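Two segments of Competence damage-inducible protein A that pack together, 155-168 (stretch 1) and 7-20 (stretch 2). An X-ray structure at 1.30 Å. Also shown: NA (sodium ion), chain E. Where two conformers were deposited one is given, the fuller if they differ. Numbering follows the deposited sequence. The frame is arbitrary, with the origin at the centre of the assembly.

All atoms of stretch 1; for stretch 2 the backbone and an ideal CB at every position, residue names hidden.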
ATOM      1  N   ALA A 155      13.253   3.851   2.311  1.00 14.42           N
ATOM      2  CA  ALA A 155      13.774   3.394   1.016  1.00 15.38           C
ATOM      3  C   ALA A 155      14.722   2.197   1.225  1.00 14.61           C
ATOM      4  O   ALA A 155      14.666   1.216   0.491  1.00 14.75           O
ATOM      5  CB  ALA A 155      14.484   4.526   0.286  1.00 17.49           C
ATOM      6  N   LYS A 156      15.570   2.285   2.247  1.00 14.01           N
ATOM      7  CA  LYS A 156      16.475   1.170   2.573  1.00 15.97           C
ATOM      8  C   LYS A 156      15.728  -0.098   2.954  1.00 14.88           C
ATOM      9  O   LYS A 156      16.129  -1.204   2.597  1.00 14.28           O
ATOM     10  CB  LYS A 156      17.421   1.570   3.698  1.00 17.54           C
ATOM     11  CG  LYS A 156      18.507   2.554   3.270  1.00 20.99           C
ATOM     12  CD  LYS A 156      19.329   2.996   4.469  1.00 22.18           C
ATOM     13  CE  LYS A 156      20.524   3.842   4.046  1.00 24.60           C
ATOM     14  NZ  LYS A 156      21.293   4.303   5.226  1.00 29.62           N
ATOM     15  N   ALA A 157      14.652   0.063   3.714  1.00 12.62           N
ATOM     16  CA  ALA A 157      13.887  -1.088   4.175  1.00 12.47           C
ATOM     17  C   ALA A 157      13.162  -1.769   3.024  1.00 12.63           C
ATOM     18  O   ALA A 157      13.131  -2.982   2.925  1.00 12.49           O
ATOM     19  CB  ALA A 157      12.888  -0.655   5.237  1.00 12.77           C
ATOM     20  N   VAL A 158      12.595  -0.978   2.122  1.00 11.80           N
ATOM     21  CA  VAL A 158      11.966  -1.538   0.932  1.00 11.86           C
ATOM     22  C   VAL A 158      12.997  -2.312   0.085  1.00 11.88           C
ATOM     23  O   VAL A 158      12.740  -3.443  -0.337  1.00 11.64           O
ATOM     24  CB  VAL A 158      11.308  -0.419   0.075  1.00 11.75           C
ATOM     25  CG1 VAL A 158      10.911  -0.947  -1.305  1.00 13.33           C
ATOM     26  CG2 VAL A 158      10.086   0.157   0.816  1.00 12.51           C
ATOM     27  N   ARG A 159      14.159  -1.704  -0.145  0.50 11.97           N
ATOM     28  CA  ARG A 159      15.215  -2.345  -0.928  0.50 12.95           C
ATOM     29  C   ARG A 159      15.671  -3.651  -0.252  0.50 13.34           C
ATOM     30  O   ARG A 159      15.850  -4.676  -0.915  0.50 14.25           O
ATOM     31  CB  ARG A 159      16.389  -1.381  -1.104  0.50 15.11           C
ATOM     32  CG  ARG A 159      17.183  -1.509  -2.391  0.50 18.09           C
ATOM     33  CD  ARG A 159      18.254  -0.429  -2.403  0.50 21.41           C
ATOM     34  NE  ARG A 159      19.031  -0.467  -1.165  0.50 23.60           N
ATOM     35  CZ  ARG A 159      19.678   0.564  -0.635  0.50 25.05           C
ATOM     36  NH1 ARG A 159      19.668   1.747  -1.235  0.50 28.68           N
ATOM     37  NH2 ARG A 159      20.349   0.404   0.499  0.50 25.01           N
ATOM     38  N   TYR A 160      15.830  -3.619   1.068  1.00 12.33           N
ATOM     39  CA  TYR A 160      16.273  -4.815   1.802  1.00 13.51           C
ATOM     40  C   TYR A 160      15.238  -5.927   1.685  1.00 12.48           C
ATOM     41  O   TYR A 160      15.577  -7.086   1.472  1.00 14.39           O
ATOM     42  CB  TYR A 160      16.526  -4.475   3.275  1.00 14.01           C
ATOM     43  CG  TYR A 160      17.083  -5.638   4.043  1.00 14.23           C
ATOM     44  CD1 TYR A 160      18.416  -5.966   3.915  1.00 19.68           C
ATOM     45  CD2 TYR A 160      16.277  -6.455   4.829  1.00 15.59           C
ATOM     46  CE1 TYR A 160      18.949  -7.044   4.571  1.00 23.70           C
ATOM     47  CE2 TYR A 160      16.819  -7.537   5.485  1.00 18.59           C
ATOM     48  CZ  TYR A 160      18.152  -7.828   5.339  1.00 21.35           C
ATOM     49  OH  TYR A 160      18.724  -8.899   5.976  1.00 25.64           O
ATOM     50  N   ALA A 161      13.969  -5.577   1.865  1.00 11.79           N
ATOM     51  CA  ALA A 161      12.911  -6.578   1.759  1.00 11.67           C
ATOM     52  C   ALA A 161      12.952  -7.303   0.422  1.00 11.54           C
ATOM     53  O   ALA A 161      12.801  -8.525   0.352  1.00 11.75           O
ATOM     54  CB  ALA A 161      11.543  -5.961   1.975  1.00 11.65           C
ATOM     55  N   LEU A 162      13.159  -6.519  -0.642  1.00 11.70           N
ATOM     56  CA  LEU A 162      13.187  -7.056  -1.987  1.00 12.22           C
ATOM     57  C   LEU A 162      14.469  -7.847  -2.274  1.00 11.50           C
ATOM     58  O   LEU A 162      14.413  -8.877  -2.942  1.00 13.27           O
ATOM     59  CB  LEU A 162      13.008  -5.947  -3.025  1.00 12.91           C
ATOM     60  CG  LEU A 162      11.623  -5.287  -3.033  1.00 12.94           C
ATOM     61  CD1 LEU A 162      11.688  -3.951  -3.784  1.00 13.82           C
ATOM     62  CD2 LEU A 162      10.569  -6.210  -3.627  1.00 14.44           C
ATOM     63  N   ALA A 163      15.615  -7.320  -1.837  1.00 12.18           N
ATOM     64  CA  ALA A 163      16.896  -8.001  -2.068  1.00 12.21           C
ATOM     65  C   ALA A 163      16.890  -9.349  -1.351  1.00 12.47           C
ATOM     66  O   ALA A 163      17.320 -10.366  -1.911  1.00 13.96           O
ATOM     67  CB  ALA A 163      18.053  -7.145  -1.607  1.00 13.82           C
ATOM     68  N   ALA A 164      16.387  -9.368  -0.120  1.00 12.42           N
ATOM     69  CA  ALA A 164      16.318 -10.636   0.627  1.00 12.72           C
ATOM     70  C   ALA A 164      15.337 -11.612  -0.031  1.00 12.53           C
ATOM     71  O   ALA A 164      15.579 -12.817  -0.135  1.00 14.36           O
ATOM     72  CB  ALA A 164      15.937 -10.384   2.067  1.00 13.19           C
ATOM     73  N   LEU A 165      14.198 -11.084  -0.502  1.00 12.10           N
ATOM     74  CA  LEU A 165      13.246 -11.914  -1.229  1.00 12.30           C
ATOM     75  C   LEU A 165      13.894 -12.527  -2.481  1.00 13.34           C
ATOM     76  O   LEU A 165      13.693 -13.707  -2.754  1.00 14.14           O
ATOM     77  CB  LEU A 165      12.032 -11.090  -1.642  1.00 12.23           C
ATOM     78  CG  LEU A 165      11.002 -11.855  -2.490  1.00 13.31           C
ATOM     79  CD1 LEU A 165      10.417 -13.035  -1.719  1.00 15.12           C
ATOM     80  CD2 LEU A 165       9.907 -10.934  -3.008  1.00 14.36           C
ATOM     81  N   SER A 166      14.662 -11.720  -3.228  0.50 13.25           N
ATOM     82  CA  SER A 166      15.349 -12.191  -4.449  0.50 14.19           C
ATOM     83  C   SER A 166      16.277 -13.377  -4.166  0.50 14.78           C
ATOM     84  O   SER A 166      16.287 -14.381  -4.915  0.50 19.44           O
ATOM     85  CB  SER A 166      16.085 -11.039  -5.178  0.50 14.83           C
ATOM     86  OG  SER A 166      17.362 -10.685  -4.633  0.50 15.48           O
ATOM     87  N   GLU A 167      17.003 -13.266  -3.056  1.00 12.83           N
ATOM     88  CA  GLU A 167      17.871 -14.330  -2.575  1.00 13.68           C
ATOM     89  C   GLU A 167      17.087 -15.573  -2.199  1.00 13.52           C
ATOM     90  O   GLU A 167      17.428 -16.683  -2.608  1.00 15.45           O
ATOM     91  CB  GLU A 167      18.755 -13.827  -1.432  1.00 15.11           C
ATOM     92  CG  GLU A 167      19.919 -14.712  -1.030  1.00 17.23           C
ATOM     93  CD  GLU A 167      19.552 -15.928  -0.225  1.00 18.84           C
ATOM     94  OE1 GLU A 167      18.446 -16.018   0.349  1.00 20.27           O
ATOM     95  OE2 GLU A 167      20.408 -16.828  -0.180  1.00 25.21           O
ATOM     96  N   LYS A 168      16.007 -15.378  -1.440  1.00 12.92           N
ATOM     97  CA  LYS A 168      15.203 -16.502  -1.009  1.00 13.06           C
ATOM     98  C   LYS A 168      14.544 -17.251  -2.149  1.00 12.56           C
ATOM     99  O   LYS A 168      14.488 -18.484  -2.123  1.00 12.95           O
ATOM    100  CB  LYS A 168      14.181 -16.092   0.049  1.00 13.66           C
ATOM    101  CG  LYS A 168      14.841 -15.667   1.353  1.00 15.40           C
ATOM    102  CD  LYS A 168      13.898 -14.981   2.324  1.00 18.52           C
ATOM    103  CE  LYS A 168      14.617 -14.163   3.391  1.00 19.18           C
ATOM    104  NZ  LYS A 168      15.509 -15.002   4.200  1.00 22.07           N
ATOM    105  N   UNK A   7      25.775  -7.571   0.400  1.00 41.95           N
ATOM    106  CA  UNK A   7      25.123  -7.896  -0.881  1.00 34.88           C
ATOM    107  C   UNK A   7      23.639  -7.556  -0.805  1.00 31.09           C
ATOM    108  O   UNK A   7      23.065  -7.041  -1.772  1.00 39.70           O
ATOM    109  CB  UNK A   7      25.312  -9.373  -1.233  1.00 34.88           C
ATOM    110  N   UNK A   8      23.021  -7.839   0.339  1.00 26.97           N
ATOM    111  CA  UNK A   8      21.559  -7.752   0.483  1.00 26.29           C
ATOM    112  C   UNK A   8      21.155  -6.377   1.019  1.00 23.20           C
ATOM    113  O   UNK A   8      20.185  -5.809   0.552  1.00 26.87           O
ATOM    114  CB  UNK A   8      21.043  -8.852   1.412  1.00 26.29           C
ATOM    115  N   UNK A   9      21.911  -5.836   1.981  1.00 24.57           N
ATOM    116  CA  UNK A   9      21.694  -4.465   2.498  1.00 24.88           C
ATOM    117  C   UNK A   9      22.773  -3.549   1.939  1.00 28.14           C
ATOM    118  O   UNK A   9      23.814  -3.341   2.567  1.00 29.08           O
ATOM    119  CB  UNK A   9      21.709  -4.437   4.028  1.00 24.88           C
ATOM    120  N   UNK A  10      22.509  -3.010   0.749  1.00 26.93           N
ATOM    121  CA  UNK A  10      23.529  -2.299  -0.011  1.00 26.65           C
ATOM    122  C   UNK A  10      22.914  -1.217  -0.853  1.00 24.09           C
ATOM    123  O   UNK A  10      21.971  -1.478  -1.593  1.00 24.79           O
ATOM    124  CB  UNK A  10      24.320  -3.264  -0.896  1.00 26.65           C
ATOM    125  N   UNK A  11      23.494  -0.022  -0.783  1.00 29.35           N
ATOM    126  CA  UNK A  11      23.121   1.088  -1.661  1.00 32.91           C
ATOM    127  C   UNK A  11      23.499   0.827  -3.125  1.00 26.53           C
ATOM    128  O   UNK A  11      23.052   1.552  -4.010  1.00 29.61           O
ATOM    129  CB  UNK A  11      23.788   2.377  -1.178  1.00 32.91           C
ATOM    130  N   UNK A  12      24.318  -0.196  -3.372  1.00 26.04           N
ATOM    131  CA  UNK A  12      24.613  -0.679  -4.725  1.00 22.50           C
ATOM    132  C   UNK A  12      23.474  -1.482  -5.370  1.00 19.57           C
ATOM    133  O   UNK A  12      23.546  -1.801  -6.558  1.00 23.13           O
ATOM    134  CB  UNK A  12      25.873  -1.546  -4.685  1.00 22.50           C
ATOM    135  N   UNK A  13      22.442  -1.825  -4.601  1.00 18.18           N
ATOM    136  CA  UNK A  13      21.197  -2.385  -5.171  1.00 16.70           C
ATOM    137  C   UNK A  13      20.267  -1.274  -5.596  1.00 16.26           C
ATOM    138  O   UNK A  13      20.338  -0.154  -5.071  1.00 19.77           O
ATOM    139  CB  UNK A  13      20.491  -3.296  -4.165  1.00 16.70           C
ATOM    140  N   UNK A  14      19.429  -1.591  -6.580  1.00 15.99           N
ATOM    141  CA  UNK A  14      18.451  -0.644  -7.100  1.00 15.44           C
ATOM    142  C   UNK A  14      17.068  -1.303  -7.039  1.00 15.44           C
ATOM    143  O   UNK A  14      16.861  -2.421  -7.506  1.00 13.91           O
ATOM    144  CB  UNK A  14      18.799  -0.216  -8.527  1.00 15.44           C
ATOM    145  N   UNK A  15      16.090  -0.567  -6.509  1.00 15.73           N
ATOM    146  CA  UNK A  15      14.767  -1.138  -6.258  1.00 15.72           C
ATOM    147  C   UNK A  15      14.046  -1.675  -7.525  1.00 13.28           C
ATOM    148  O   UNK A  15      13.519  -2.752  -7.491  1.00 12.93           O
ATOM    149  CB  UNK A  15      13.892  -0.073  -5.594  1.00 15.72           C
ATOM    150  N   UNK A  16      14.050  -0.931  -8.633  0.50 14.80           N
ATOM    151  CA  UNK A  16      13.375  -1.427  -9.843  0.50 15.68           C
ATOM    152  C   UNK A  16      14.111  -2.627 -10.463  0.50 13.59           C
ATOM    153  O   UNK A  16      13.484  -3.553 -10.968  0.50 15.05           O
ATOM    154  CB  UNK A  16      13.261  -0.303 -10.875  0.50 15.68           C
ATOM    155  N   UNK A  17      15.444  -2.615 -10.412  1.00 13.73           N
ATOM    156  CA  UNK A  17      16.221  -3.762 -10.848  1.00 14.44           C
ATOM    157  C   UNK A  17      15.881  -5.007 -10.007  1.00 13.39           C
ATOM    158  O   UNK A  17      15.726  -6.110 -10.521  1.00 14.70           O
ATOM    159  CB  UNK A  17      17.716  -3.448 -10.760  1.00 14.44           C
ATOM    160  N   UNK A  18      15.695  -4.815  -8.700  1.00 12.26           N
ATOM    161  CA  UNK A  18      15.319  -5.915  -7.812  1.00 12.24           C
ATOM    162  C   UNK A  18      13.924  -6.426  -8.097  1.00 12.21           C
ATOM    163  O   UNK A  18      13.678  -7.639  -8.122  1.00 14.13           O
ATOM    164  CB  UNK A  18      15.414  -5.473  -6.350  1.00 12.24           C
ATOM    165  N   UNK A  19      13.020  -5.485  -8.323  0.50 13.03           N
ATOM    166  CA  UNK A  19      11.666  -5.836  -8.613  0.50 14.78           C
ATOM    167  C   UNK A  19      11.543  -6.660  -9.917  0.50 13.97           C
ATOM    168  O   UNK A  19      10.724  -7.584 -10.006  0.50 14.57           O
ATOM    169  CB  UNK A  19      10.823  -4.562  -8.699  0.50 14.78           C
ATOM    170  N   UNK A  20      12.389  -6.352 -10.900  1.00 13.25           N
ATOM    171  CA  UNK A  20      12.449  -7.110 -12.167  1.00 14.70           C
ATOM    172  C   UNK A  20      12.879  -8.557 -11.922  1.00 14.58           C
ATOM    173  O   UNK A  20      12.299  -9.505 -12.474  1.00 14.68           O
ATOM    174  CB  UNK A  20      13.415  -6.440 -13.146  1.00 14.70           C
TER
HETATM  175 NA    NA E 203      16.069 -14.756  -7.151  1.00 36.23          NA

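Stretch 1 is a continuous helix, and stretch 2 runs beside it, first as a loop and then, from position 15, as a helix inclined at 29° to it. Position 7 has nothing of stretch 1 within 5.5 Å of its ideal CB, so almost any residue would serve; it is Glu7, whose backbone O accepts a hydrogen bond from the side chain at position 13.

At position 8 the CA-to-CB bond points toward the helix, and the ideal CB lies 4.2 Å from Tyr160 CE1, with Ala163 and Ala164 close by. The small alanines leave room for a branched or long aliphatic side chain. The residue is Ile8, whose CG2 lies 3.7 Å from both Tyr160 CE1 and Ala163 CB, while its CD1 reaches to 4.1 Å from Glu167 CB.

Position 9 points sideways, its ideal CB 3.6 Å from Tyr160 CD1, with the Arg159 guanidinium nearby. A short polar or acidic residue would suit. Asp9 fits: its OD1 is 4.4 Å from Arg159 NH2, beyond a salt bridge, but water 2 joins it to Lys156 O and, by a weak bond, to Arg159.

Position 10 points away and opens a type I turn that ends at position 13, which favours a small polar residue. Ser10 OG accepts from the backbone N of position 12.

At position 11 the ideal CB is 4.2 Å from Arg159 NH1, so an acid is the natural choice, though a neutral acceptor could also serve. Asp11, with chi1 in m, brings OD1 to 2.7 Å from Arg159 NH2, a hydrogen bond within a salt bridge.

Position 12 points away into space free of stretch 1, and Ala12 asks nothing of it.

Position 13 points toward stretch 1, its ideal CB 4.0 Å from Arg159 CD. A medium polar side chain could lie here and still hold the loop. Asn13 ND2 donates to Glu7 O (2.9 Å) and to water 1, which also receives a bond from Arg159 NE; ND2 also lies 3.9 Å from Ala163 CB.

Position 14, pointing away just before the helix, calls for a capping acceptor: Ser, Thr, Asp or Asn. Asn14 OD1 accepts from the backbone N of position 17 at 3.1 Å.

At position 15 the CA-to-CB bond points sideways, and the ideal CB is 4.8 Å from both Arg159 CG and Leu162 CD1, so a compact residue with both polar and apolar character suits. Thr15 puts CG2 3.8 Å from Leu162 CD1, while its OG1 binds water 4, which donates to Ala155 O.

Positions 16 and 17 have nothing of stretch 1 within 5.5 Å of their ideal CB atoms, 16 pointing away and 17 out of reach, so polar or charged residues would suit them, among many others; they are His16 and Glu17.

Position 18 points toward a hollow bordered by Arg159, Leu162, Ala163 and Ser166, where a large aliphatic knob belongs. Leu18 fills it, its CD1 4.0 Å from Ala163 CB.

Position 19 is sideways, near Leu162 CD1; Val or Thr would fit. Thr19 OG1 lies 3.7 Å from that CD1 and donates to Thr15 O. Position 20 is out of reach of stretch 1, which sets no demand on its side chain; it is Ala20.

Stretch 2 7-20: EIDSDANNTHELTA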
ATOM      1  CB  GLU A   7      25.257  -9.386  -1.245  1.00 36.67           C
ATOM      2  CG  GLU A   7      26.621  -9.811  -1.758  1.00 31.51           C
ATOM      3  CD  GLU A   7      27.045  -9.059  -3.008  1.00 28.61           C
ATOM      4  OE1 GLU A   7      28.040  -8.312  -2.932  1.00 32.76           O
ATOM      5  OE2 GLU A   7      26.381  -9.221  -4.060  1.00 30.36           O
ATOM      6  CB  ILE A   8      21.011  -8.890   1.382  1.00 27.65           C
ATOM      7  CG1 ILE A   8      21.579 -10.259   0.940  1.00 32.18           C
ATOM      8  CG2 ILE A   8      19.476  -8.921   1.371  1.00 30.40           C
ATOM      9  CD1 ILE A   8      21.189 -10.718  -0.460  1.00 34.04           C
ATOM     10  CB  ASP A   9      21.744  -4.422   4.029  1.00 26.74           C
ATOM     11  CG  ASP A   9      21.478  -3.014   4.589  1.00 31.57           C
ATOM     12  OD1 ASP A   9      20.737  -2.232   3.946  1.00 32.81           O
ATOM     13  OD2 ASP A   9      22.024  -2.684   5.668  1.00 34.12           O
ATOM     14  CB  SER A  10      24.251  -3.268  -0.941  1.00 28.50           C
ATOM     15  OG  SER A  10      25.281  -2.609  -1.664  1.00 30.25           O
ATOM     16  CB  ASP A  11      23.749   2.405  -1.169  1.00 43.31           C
ATOM     17  CG  ASP A  11      23.191   2.864   0.188  1.00 56.05           C
ATOM     18  OD1 ASP A  11      22.340   2.166   0.784  1.00 59.42           O
ATOM     19  OD2 ASP A  11      23.611   3.937   0.668  1.00 71.94           O
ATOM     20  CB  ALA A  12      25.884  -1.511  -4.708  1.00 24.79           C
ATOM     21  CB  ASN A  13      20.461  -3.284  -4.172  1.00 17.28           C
ATOM     22  CG  ASN A  13      21.226  -4.547  -3.832  1.00 19.54           C
ATOM     23  OD1 ASN A  13      21.871  -5.145  -4.690  1.00 19.69           O
ATOM     24  ND2 ASN A  13      21.129  -4.974  -2.575  1.00 22.43           N
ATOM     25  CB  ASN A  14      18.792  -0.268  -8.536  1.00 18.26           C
ATOM     26  CG  ASN A  14      17.739   0.608  -9.159  1.00 20.00           C
ATOM     27  OD1 ASN A  14      16.800   0.101  -9.805  1.00 19.05           O
ATOM     28  ND2 ASN A  14      17.852   1.928  -8.941  1.00 22.69           N
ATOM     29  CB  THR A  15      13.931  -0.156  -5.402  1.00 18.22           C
ATOM     30  OG1 THR A  15      14.540  -0.088  -4.090  1.00 21.60           O
ATOM     31  CG2 THR A  15      12.489  -0.596  -5.297  1.00 18.03           C
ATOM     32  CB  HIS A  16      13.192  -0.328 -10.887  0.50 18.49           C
ATOM     33  CG  HIS A  16      12.127  -0.632 -11.901  0.50 20.95           C
ATOM     34  ND1 HIS A  16      11.936  -1.891 -12.425  0.50 21.80           N
ATOM     35  CD2 HIS A  16      11.211   0.166 -12.502  0.50 25.16           C
ATOM     36  CE1 HIS A  16      10.942  -1.864 -13.289  0.50 25.15           C
ATOM     37  NE2 HIS A  16      10.486  -0.626 -13.362  0.50 26.18           N
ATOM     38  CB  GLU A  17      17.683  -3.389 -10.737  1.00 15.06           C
ATOM     39  CG  GLU A  17      18.631  -4.292 -11.480  1.00 15.24           C
ATOM     40  CD  GLU A  17      20.049  -3.778 -11.454  1.00 14.66           C
ATOM     41  OE1 GLU A  17      20.905  -4.549 -11.909  1.00 16.53           O
ATOM     42  OE2 GLU A  17      20.322  -2.639 -10.986  1.00 19.32           O
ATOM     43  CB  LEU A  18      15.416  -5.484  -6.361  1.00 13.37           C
ATOM     44  CG  LEU A  18      16.824  -5.322  -5.796  1.00 15.10           C
ATOM     45  CD1 LEU A  18      16.734  -4.635  -4.438  1.00 15.48           C
ATOM     46  CD2 LEU A  18      17.574  -6.650  -5.698  1.00 17.37           C
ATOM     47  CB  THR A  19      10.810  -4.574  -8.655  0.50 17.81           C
ATOM     48  OG1 THR A  19      10.884  -3.870  -7.399  0.50 17.75           O
ATOM     49  CG2 THR A  19       9.454  -4.982  -8.846  0.50 21.74           C
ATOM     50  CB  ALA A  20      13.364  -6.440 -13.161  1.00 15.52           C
TER
HETATM   51  O   HOH W   1      19.477  -3.535  -0.204  1.00 22.55           O
HETATM   52  O   HOH W   2      18.841  -1.752   2.044  1.00 19.44           O
HETATM   53  O   HOH W   3      19.787   2.541  -4.431  1.00 37.58           O
HETATM   54  O   HOH W   4      13.584   1.653  -2.103  1.00 18.24           O
HETATM   55  O   HOH W   5      14.319 -13.123  -7.588  1.00 27.30           O
HETATM   56  O   HOH W   6      16.887 -14.278  -9.760  1.00 51.29           O
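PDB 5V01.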